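Peptidoglycan-recognition protein SA (Drosophila melanogaster, PDB 1S2J) binds peptidoglycan of Gram-positive bacteria, activating the Toll pathway in innate immunity, and has carboxypeptidase activity that removes D-alanine from peptidoglycan stem peptides. Local coordinates at residues 53-58 / 119-124; 60-65 / 168-173. All blocks are in the same frame, centred on the assembly; numbering follows the deposited sequence.

Contact 1. Residues 53-58 / 119-124; sequences GLHYQV and GLRGAH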
ATOM      1  N   GLY A  53       8.699  -4.446  15.717  1.00 24.96           N
ATOM      2  CA  GLY A  53       9.556  -3.279  15.919  1.00 24.69           C
ATOM      3  C   GLY A  53       8.966  -2.045  15.263  1.00 25.25           C
ATOM      4  O   GLY A  53       8.665  -2.049  14.057  1.00 25.01           O
ATOM      5  N   LEU A  54       8.776  -1.001  16.065  1.00 25.15           N
ATOM      6  CA  LEU A  54       8.162   0.237  15.611  1.00 25.82           C
ATOM      7  C   LEU A  54       9.222   1.276  15.233  1.00 26.12           C
ATOM      8  O   LEU A  54      10.177   1.522  16.012  1.00 26.83           O
ATOM      9  CB  LEU A  54       7.221   0.800  16.698  1.00 25.59           C
ATOM     10  CG  LEU A  54       6.057  -0.071  17.222  1.00 26.35           C
ATOM     11  CD1 LEU A  54       5.363   0.569  18.441  1.00 24.27           C
ATOM     12  CD2 LEU A  54       5.026  -0.393  16.136  1.00 27.12           C
ATOM     13  N   HIS A  55       9.065   1.856  14.042  1.00 25.94           N
ATOM     14  CA  HIS A  55       9.831   3.032  13.586  1.00 25.72           C
ATOM     15  C   HIS A  55       8.866   4.093  13.096  1.00 25.40           C
ATOM     16  O   HIS A  55       8.207   3.931  12.051  1.00 25.03           O
ATOM     17  CB  HIS A  55      10.807   2.691  12.448  1.00 26.51           C
ATOM     18  CG  HIS A  55      11.933   1.794  12.863  1.00 29.28           C
ATOM     19  ND1 HIS A  55      13.046   2.258  13.534  1.00 32.73           N
ATOM     20  CD2 HIS A  55      12.112   0.457  12.716  1.00 31.57           C
ATOM     21  CE1 HIS A  55      13.862   1.245  13.785  1.00 33.57           C
ATOM     22  NE2 HIS A  55      13.317   0.142  13.297  1.00 33.73           N
ATOM     23  N   TYR A  56       8.779   5.173  13.867  1.00 25.12           N
ATOM     24  CA  TYR A  56       7.861   6.271  13.616  1.00 25.21           C
ATOM     25  C   TYR A  56       8.310   7.064  12.399  1.00 25.94           C
ATOM     26  O   TYR A  56       9.503   7.214  12.176  1.00 26.42           O
ATOM     27  CB  TYR A  56       7.790   7.169  14.854  1.00 25.27           C
ATOM     28  CG  TYR A  56       7.302   6.428  16.077  1.00 23.71           C
ATOM     29  CD1 TYR A  56       8.114   6.275  17.193  1.00 23.75           C
ATOM     30  CD2 TYR A  56       6.034   5.852  16.098  1.00 22.83           C
ATOM     31  CE1 TYR A  56       7.667   5.567  18.318  1.00 24.42           C
ATOM     32  CE2 TYR A  56       5.576   5.144  17.207  1.00 24.75           C
ATOM     33  CZ  TYR A  56       6.399   5.000  18.315  1.00 24.43           C
ATOM     34  OH  TYR A  56       5.937   4.308  19.419  1.00 25.80           O
ATOM     35  N   GLN A  57       7.353   7.545  11.611  1.00 25.85           N
ATOM     36  CA  GLN A  57       7.646   8.346  10.439  1.00 25.96           C
ATOM     37  C   GLN A  57       7.467   9.823  10.755  1.00 26.44           C
ATOM     38  O   GLN A  57       6.734  10.178  11.671  1.00 26.00           O
ATOM     39  CB  GLN A  57       6.686   7.969   9.305  1.00 25.76           C
ATOM     40  CG  GLN A  57       6.905   6.568   8.721  1.00 23.47           C
ATOM     41  CD  GLN A  57       5.980   6.320   7.564  1.00 22.12           C
ATOM     42  OE1 GLN A  57       6.421   5.977   6.465  1.00 22.65           O
ATOM     43  NE2 GLN A  57       4.700   6.525   7.788  1.00 20.55           N
ATOM     44  N   VAL A  58       8.144  10.672   9.984  1.00 27.35           N
ATOM     45  CA  VAL A  58       7.854  12.108   9.944  1.00 28.27           C
ATOM     46  C   VAL A  58       6.424  12.325   9.490  1.00 27.83           C
ATOM     47  O   VAL A  58       5.866  11.536   8.727  1.00 27.87           O
ATOM     48  CB  VAL A  58       8.762  12.871   8.919  1.00 28.89           C
ATOM     49  CG1 VAL A  58      10.191  12.999   9.436  1.00 30.74           C
ATOM     50  CG2 VAL A  58       8.726  12.186   7.513  1.00 30.52           C
ATOM     51  N   GLY A 119       1.882   6.432   9.649  1.00 20.77           N
ATOM     52  CA  GLY A 119       2.827   6.931  10.629  1.00 21.19           C
ATOM     53  C   GLY A 119       3.876   5.937  11.083  1.00 21.83           C
ATOM     54  O   GLY A 119       4.676   6.264  11.960  1.00 22.59           O
ATOM     55  N   LEU A 120       3.886   4.736  10.497  1.00 20.94           N
ATOM     56  CA  LEU A 120       4.875   3.727  10.849  1.00 20.20           C
ATOM     57  C   LEU A 120       5.573   3.217   9.603  1.00 20.47           C
ATOM     58  O   LEU A 120       4.944   2.943   8.595  1.00 20.57           O
ATOM     59  CB  LEU A 120       4.228   2.547  11.603  1.00 19.47           C
ATOM     60  CG  LEU A 120       3.625   2.720  13.007  1.00 19.23           C
ATOM     61  CD1 LEU A 120       3.020   1.379  13.496  1.00 17.84           C
ATOM     62  CD2 LEU A 120       4.614   3.249  14.033  1.00 18.38           C
ATOM     63  N   ARG A 121       6.885   3.073   9.695  1.00 20.58           N
ATOM     64  CA  ARG A 121       7.709   2.651   8.577  1.00 21.56           C
ATOM     65  C   ARG A 121       7.464   1.177   8.198  1.00 21.51           C
ATOM     66  O   ARG A 121       7.560   0.293   9.043  1.00 21.02           O
ATOM     67  CB  ARG A 121       9.177   2.901   8.915  1.00 21.59           C
ATOM     68  CG  ARG A 121      10.108   2.692   7.764  1.00 25.65           C
ATOM     69  CD  ARG A 121      11.331   1.863   8.116  1.00 30.80           C
ATOM     70  NE  ARG A 121      12.299   2.621   8.891  1.00 35.54           N
ATOM     71  CZ  ARG A 121      13.255   2.073   9.634  1.00 38.14           C
ATOM     72  NH1 ARG A 121      13.366   0.746   9.727  1.00 39.39           N
ATOM     73  NH2 ARG A 121      14.094   2.858  10.298  1.00 37.42           N
ATOM     74  N   GLY A 122       7.121   0.932   6.931  1.00 21.08           N
ATOM     75  CA  GLY A 122       7.076  -0.418   6.406  1.00 20.89           C
ATOM     76  C   GLY A 122       8.400  -0.846   5.781  1.00 20.94           C
ATOM     77  O   GLY A 122       9.450  -0.327   6.134  1.00 21.74           O
ATOM     78  N   ALA A 123       8.342  -1.774   4.830  1.00 20.80           N
ATOM     79  CA  ALA A 123       9.542  -2.311   4.187  1.00 20.99           C
ATOM     80  C   ALA A 123       9.239  -2.648   2.728  1.00 20.79           C
ATOM     81  O   ALA A 123       9.740  -3.618   2.199  1.00 20.71           O
ATOM     82  CB  ALA A 123      10.012  -3.566   4.933  1.00 20.80           C
ATOM     83  N   HIS A 124       8.414  -1.828   2.092  1.00 21.10           N
ATOM     84  CA  HIS A 124       7.835  -2.145   0.791  1.00 21.24           C
ATOM     85  C   HIS A 124       8.700  -1.653  -0.357  1.00 21.45           C
ATOM     86  O   HIS A 124       8.640  -2.210  -1.443  1.00 21.57           O
ATOM     87  CB  HIS A 124       6.474  -1.476   0.688  1.00 20.39           C
ATOM     88  CG  HIS A 124       6.482  -0.045   1.144  1.00 21.02           C
ATOM     89  ND1 HIS A 124       6.784   1.004   0.301  1.00 19.71           N
ATOM     90  CD2 HIS A 124       6.242   0.506   2.358  1.00 20.00           C
ATOM     91  CE1 HIS A 124       6.731   2.139   0.974  1.00 18.70           C
ATOM     92  NE2 HIS A 124       6.403   1.864   2.224  1.00 20.45           N
TER
HETATM   93  O   HOH W   1       7.611   0.256  11.991  1.00 19.52           O
HETATM   94  O   HOH W   2       4.704   8.799  13.204  1.00 32.06           O

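Contact 2. Residues 60-65 / 168-173; sequences PIRYVV and SEDYAL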
ATOM      1  N   PRO A  60       4.036  15.650   7.948  1.00 26.50           N
ATOM      2  CA  PRO A  60       3.345  14.733   7.022  1.00 25.33           C
ATOM      3  C   PRO A  60       4.301  13.928   6.154  1.00 24.83           C
ATOM      4  O   PRO A  60       5.502  14.209   6.143  1.00 24.56           O
ATOM      5  CB  PRO A  60       2.498  15.675   6.158  1.00 24.92           C
ATOM      6  CG  PRO A  60       3.182  16.977   6.195  1.00 25.08           C
ATOM      7  CD  PRO A  60       3.990  17.050   7.482  1.00 26.51           C
ATOM      8  N   ILE A  61       3.766  12.907   5.479  1.00 24.44           N
ATOM      9  CA  ILE A  61       4.511  12.066   4.545  1.00 23.28           C
ATOM     10  C   ILE A  61       4.355  12.642   3.133  1.00 22.99           C
ATOM     11  O   ILE A  61       3.270  13.092   2.755  1.00 22.18           O
ATOM     12  CB  ILE A  61       3.951  10.616   4.573  1.00 23.93           C
ATOM     13  CG1 ILE A  61       4.315   9.895   5.884  1.00 23.67           C
ATOM     14  CG2 ILE A  61       4.426   9.813   3.345  1.00 22.04           C
ATOM     15  CD1 ILE A  61       5.812   9.566   5.998  1.00 25.14           C
ATOM     16  N   ARG A  62       5.417  12.585   2.341  1.00 22.35           N
ATOM     17  CA  ARG A  62       5.389  13.215   1.034  1.00 22.82           C
ATOM     18  C   ARG A  62       5.250  12.261  -0.147  1.00 22.23           C
ATOM     19  O   ARG A  62       4.747  12.647  -1.188  1.00 23.94           O
ATOM     20  CB  ARG A  62       6.526  14.261   0.930  1.00 24.11           C
ATOM     21  CG  ARG A  62       7.615  14.049  -0.048  1.00 25.61           C
ATOM     22  CD  ARG A  62       7.977  15.308  -0.847  1.00 31.16           C
ATOM     23  NE  ARG A  62       8.155  16.510  -0.017  1.00 32.60           N
ATOM     24  CZ  ARG A  62       7.352  17.569  -0.020  1.00 33.58           C
ATOM     25  NH1 ARG A  62       6.277  17.629  -0.804  1.00 34.26           N
ATOM     26  NH2 ARG A  62       7.632  18.588   0.770  1.00 34.64           N
ATOM     27  N   TYR A  63       5.613  10.995   0.014  1.00 21.24           N
ATOM     28  CA  TYR A  63       5.487  10.038  -1.091  1.00 19.85           C
ATOM     29  C   TYR A  63       4.516   8.885  -0.818  1.00 19.44           C
ATOM     30  O   TYR A  63       4.526   8.275   0.271  1.00 18.22           O
ATOM     31  CB  TYR A  63       6.839   9.444  -1.460  1.00 19.22           C
ATOM     32  CG  TYR A  63       7.819  10.413  -2.095  1.00 19.90           C
ATOM     33  CD1 TYR A  63       8.785  11.083  -1.306  1.00 20.85           C
ATOM     34  CD2 TYR A  63       7.825  10.621  -3.467  1.00 18.04           C
ATOM     35  CE1 TYR A  63       9.693  11.964  -1.861  1.00 19.87           C
ATOM     36  CE2 TYR A  63       8.743  11.504  -4.048  1.00 22.01           C
ATOM     37  CZ  TYR A  63       9.673  12.170  -3.237  1.00 22.96           C
ATOM     38  OH  TYR A  63      10.584  13.023  -3.808  1.00 23.43           O
ATOM     39  N   VAL A  64       3.709   8.588  -1.837  1.00 18.28           N
ATOM     40  CA  VAL A  64       2.831   7.424  -1.845  1.00 18.38           C
ATOM     41  C   VAL A  64       3.322   6.491  -2.959  1.00 18.98           C
ATOM     42  O   VAL A  64       3.476   6.911  -4.129  1.00 18.91           O
ATOM     43  CB  VAL A  64       1.370   7.870  -2.039  1.00 18.80           C
ATOM     44  CG1 VAL A  64       0.439   6.683  -2.175  1.00 17.99           C
ATOM     45  CG2 VAL A  64       0.945   8.793  -0.839  1.00 17.63           C
ATOM     46  N   VAL A  65       3.643   5.254  -2.586  1.00 18.57           N
ATOM     47  CA  VAL A  65       4.194   4.296  -3.538  1.00 18.30           C
ATOM     48  C   VAL A  65       3.184   3.196  -3.785  1.00 17.92           C
ATOM     49  O   VAL A  65       2.709   2.575  -2.841  1.00 17.16           O
ATOM     50  CB  VAL A  65       5.534   3.667  -3.067  1.00 18.53           C
ATOM     51  CG1 VAL A  65       6.137   2.810  -4.209  1.00 18.27           C
ATOM     52  CG2 VAL A  65       6.502   4.744  -2.612  1.00 18.73           C
ATOM     53  N   SER A 168       1.510  15.262   2.682  1.00 26.05           N
ATOM     54  CA  SER A 168       1.663  16.647   2.220  1.00 27.08           C
ATOM     55  C   SER A 168       0.553  16.957   1.241  1.00 27.17           C
ATOM     56  O   SER A 168       0.192  16.096   0.446  1.00 26.59           O
ATOM     57  CB  SER A 168       2.999  16.861   1.524  1.00 27.01           C
ATOM     58  OG  SER A 168       4.060  16.517   2.379  1.00 29.12           O
ATOM     59  N   GLU A 169      -0.003  18.165   1.307  1.00 27.52           N
ATOM     60  CA  GLU A 169      -1.072  18.542   0.372  1.00 28.33           C
ATOM     61  C   GLU A 169      -0.574  18.387  -1.080  1.00 27.33           C
ATOM     62  O   GLU A 169      -1.364  18.139  -1.992  1.00 27.05           O
ATOM     63  CB  GLU A 169      -1.645  19.969   0.653  1.00 29.19           C
ATOM     64  CG  GLU A 169      -1.914  20.280   2.143  1.00 34.74           C
ATOM     65  CD  GLU A 169      -3.336  20.782   2.492  1.00 42.62           C
ATOM     66  OE1 GLU A 169      -4.051  21.355   1.612  1.00 45.93           O
ATOM     67  OE2 GLU A 169      -3.750  20.623   3.679  1.00 43.29           O
ATOM     68  N   ASP A 170       0.740  18.495  -1.283  1.00 26.19           N
ATOM     69  CA  ASP A 170       1.320  18.233  -2.606  1.00 25.94           C
ATOM     70  C   ASP A 170       2.143  16.939  -2.667  1.00 25.14           C
ATOM     71  O   ASP A 170       3.190  16.895  -3.344  1.00 25.43           O
ATOM     72  CB  ASP A 170       2.142  19.443  -3.104  1.00 26.02           C
ATOM     73  CG  ASP A 170       3.452  19.618  -2.341  1.00 25.76           C
ATOM     74  OD1 ASP A 170       3.612  19.056  -1.234  1.00 26.98           O
ATOM     75  OD2 ASP A 170       4.389  20.291  -2.779  1.00 25.45           O
ATOM     76  N   TYR A 171       1.668  15.897  -1.971  1.00 23.90           N
ATOM     77  CA  TYR A 171       2.299  14.560  -2.007  1.00 22.81           C
ATOM     78  C   TYR A 171       2.544  14.078  -3.455  1.00 22.86           C
ATOM     79  O   TYR A 171       1.766  14.392  -4.352  1.00 22.40           O
ATOM     80  CB  TYR A 171       1.448  13.542  -1.229  1.00 21.91           C
ATOM     81  CG  TYR A 171       0.204  13.067  -1.968  1.00 20.10           C
ATOM     82  CD1 TYR A 171       0.266  11.999  -2.866  1.00 18.41           C
ATOM     83  CD2 TYR A 171      -1.031  13.684  -1.778  1.00 18.90           C
ATOM     84  CE1 TYR A 171      -0.864  11.555  -3.552  1.00 18.23           C
ATOM     85  CE2 TYR A 171      -2.176  13.245  -2.460  1.00 18.48           C
ATOM     86  CZ  TYR A 171      -2.081  12.184  -3.345  1.00 19.02           C
ATOM     87  OH  TYR A 171      -3.192  11.760  -4.036  1.00 20.37           O
ATOM     88  N   ALA A 172       3.634  13.344  -3.668  1.00 22.81           N
ATOM     89  CA  ALA A 172       3.920  12.675  -4.939  1.00 22.88           C
ATOM     90  C   ALA A 172       3.459  11.208  -4.918  1.00 23.32           C
ATOM     91  O   ALA A 172       3.800  10.454  -3.994  1.00 23.39           O
ATOM     92  CB  ALA A 172       5.415  12.741  -5.243  1.00 22.42           C
ATOM     93  N   LEU A 173       2.688  10.826  -5.934  1.00 23.26           N
ATOM     94  CA  LEU A 173       2.235   9.465  -6.144  1.00 23.45           C
ATOM     95  C   LEU A 173       3.165   8.793  -7.150  1.00 24.13           C
ATOM     96  O   LEU A 173       3.344   9.308  -8.267  1.00 24.36           O
ATOM     97  CB  LEU A 173       0.805   9.486  -6.697  1.00 23.08           C
ATOM     98  CG  LEU A 173       0.109   8.155  -6.980  1.00 23.16           C
ATOM     99  CD1 LEU A 173      -0.291   7.448  -5.689  1.00 21.00           C
ATOM    100  CD2 LEU A 173      -1.109   8.339  -7.895  1.00 23.77           C
TER

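Contact 1. Residues 53-58 / 119-124
Arg121 and His55 meet by stacking, the guanidinium lying flat on the imidazole with centres 3.7 Å apart and planes inclined by 14°. The arginine side chain can be followed outward from its backbone. Arg121 CB rests 3.4 Å from His55 O and lies near His55 CB. CG stands anti to the backbone N (chi1 -171°), and bends at the next two torsions carry the chain over to the histidine. NE passes beside His55 CB, CZ sits over His55 CG, and NH1 comes within 3.3 Å of His55 CD2 over the ring face. NH2 lies nearest ND1 and CG of the same ring, but its angle to ND1 is too poor for a hydrogen bond. The two side chains run alongside each other and point the same way, and the Arg121 side chain also comes within about 4 Å of a bound phosphate, probably from the crystallisation liquor.

Next to this stack the backbones form a single antiparallel beta bridge between two loops of the amidase-like domain, one preceding strand 61-68 and the other following strand 112-114. Tyr56 and Leu120 make a non-hydrogen-bonded pair, flanked by Arg121 N to His55 O (2.8 Å, 169° at the hydrogen) and Gln57 N to Gly119 O (3.0 Å). Water 1 extends the joint by accepting from His55 N and donating to the carbonyls of Gly53 and Arg121. At the other end, water 2 donates to Gln57 O and Gly119 O. The branches of Leu120 divide between two partners: CD2 reaches Tyr56 CD2 at 3.6 Å, while CD1 touches Leu54 CD2 at 3.8 Å. Gln57 CG packs against the peptide that joins Leu120 to Arg121.

Contact 2. Residues 60-65 / 168-173
Strand 61-65 and strand 171-173 run parallel, their axes 4.6 Å apart and 12° from alignment, with Tyr63 paired to Ala172 and Val64 to Leu173. Two successive carbonyls of the first strand serve the second segment: Ile61 O receives Ser168 N, and Arg62 O receives Ala172 N at 2.8 Å. Between these two donors the chain makes a type I turn, closed by Tyr171 N to Ser168 O. A nearly straight bond from Val64 N to Ala172 O (2.9 Å) continues the ladder.

On one face of the sheet, Ala172 CB meets Tyr63 CD2 at 3.7 Å. On the other, Val64 spreads its branches, CG1 anti to the backbone N (chi1 175°) against Leu173 CD1, CG2 beside that N against Tyr171 CD1 (3.9 Å). Helix 148-163 lies against this face, where its Leu158 touches both Val64 and Tyr171. Near the turn, Arg62 bends so that NH1 gives a hydrogen bond and salt bridge to Asp170 OD1 at 3.1 Å. The carboxylate oxygen lies close to the guanidinium plane, yet NH1 meets it from above the carboxylate plane, the two groups being turned 78° apart. Ser168 OG sits over one guanidinium face. A phosphate ion, probably from the crystallisation liquor, lies close to Asp170. With both partners exposed, solvent probably softens the ion pair, whereas the buried Val64, Leu173 and Tyr171 make apolar contact beside the ladder's hydrogen bonds.

The two contacts show how neighbouring segments of one chain can meet distant parts of a fold: residues 53-58 lead almost directly into 60-65, yet their partners, 119-124 and 168-173, lie far apart in sequence. The contact centres are about 15 Å apart, and each is about 13 Å from the centre of the chain. Contact 1 joins two surface loops, whereas contact 2 joins a sheet strand to strand 171-175, one of the two outermost strands of the sheet. Both lie away from the annotated peptidoglycan sites. Contact 1 nevertheless has a link to that region through its second segment: Ala123 touches Phe97 and shares a backbone hydrogen bond with Ser101, both within the inferred peptidoglycan-binding residues 97-102.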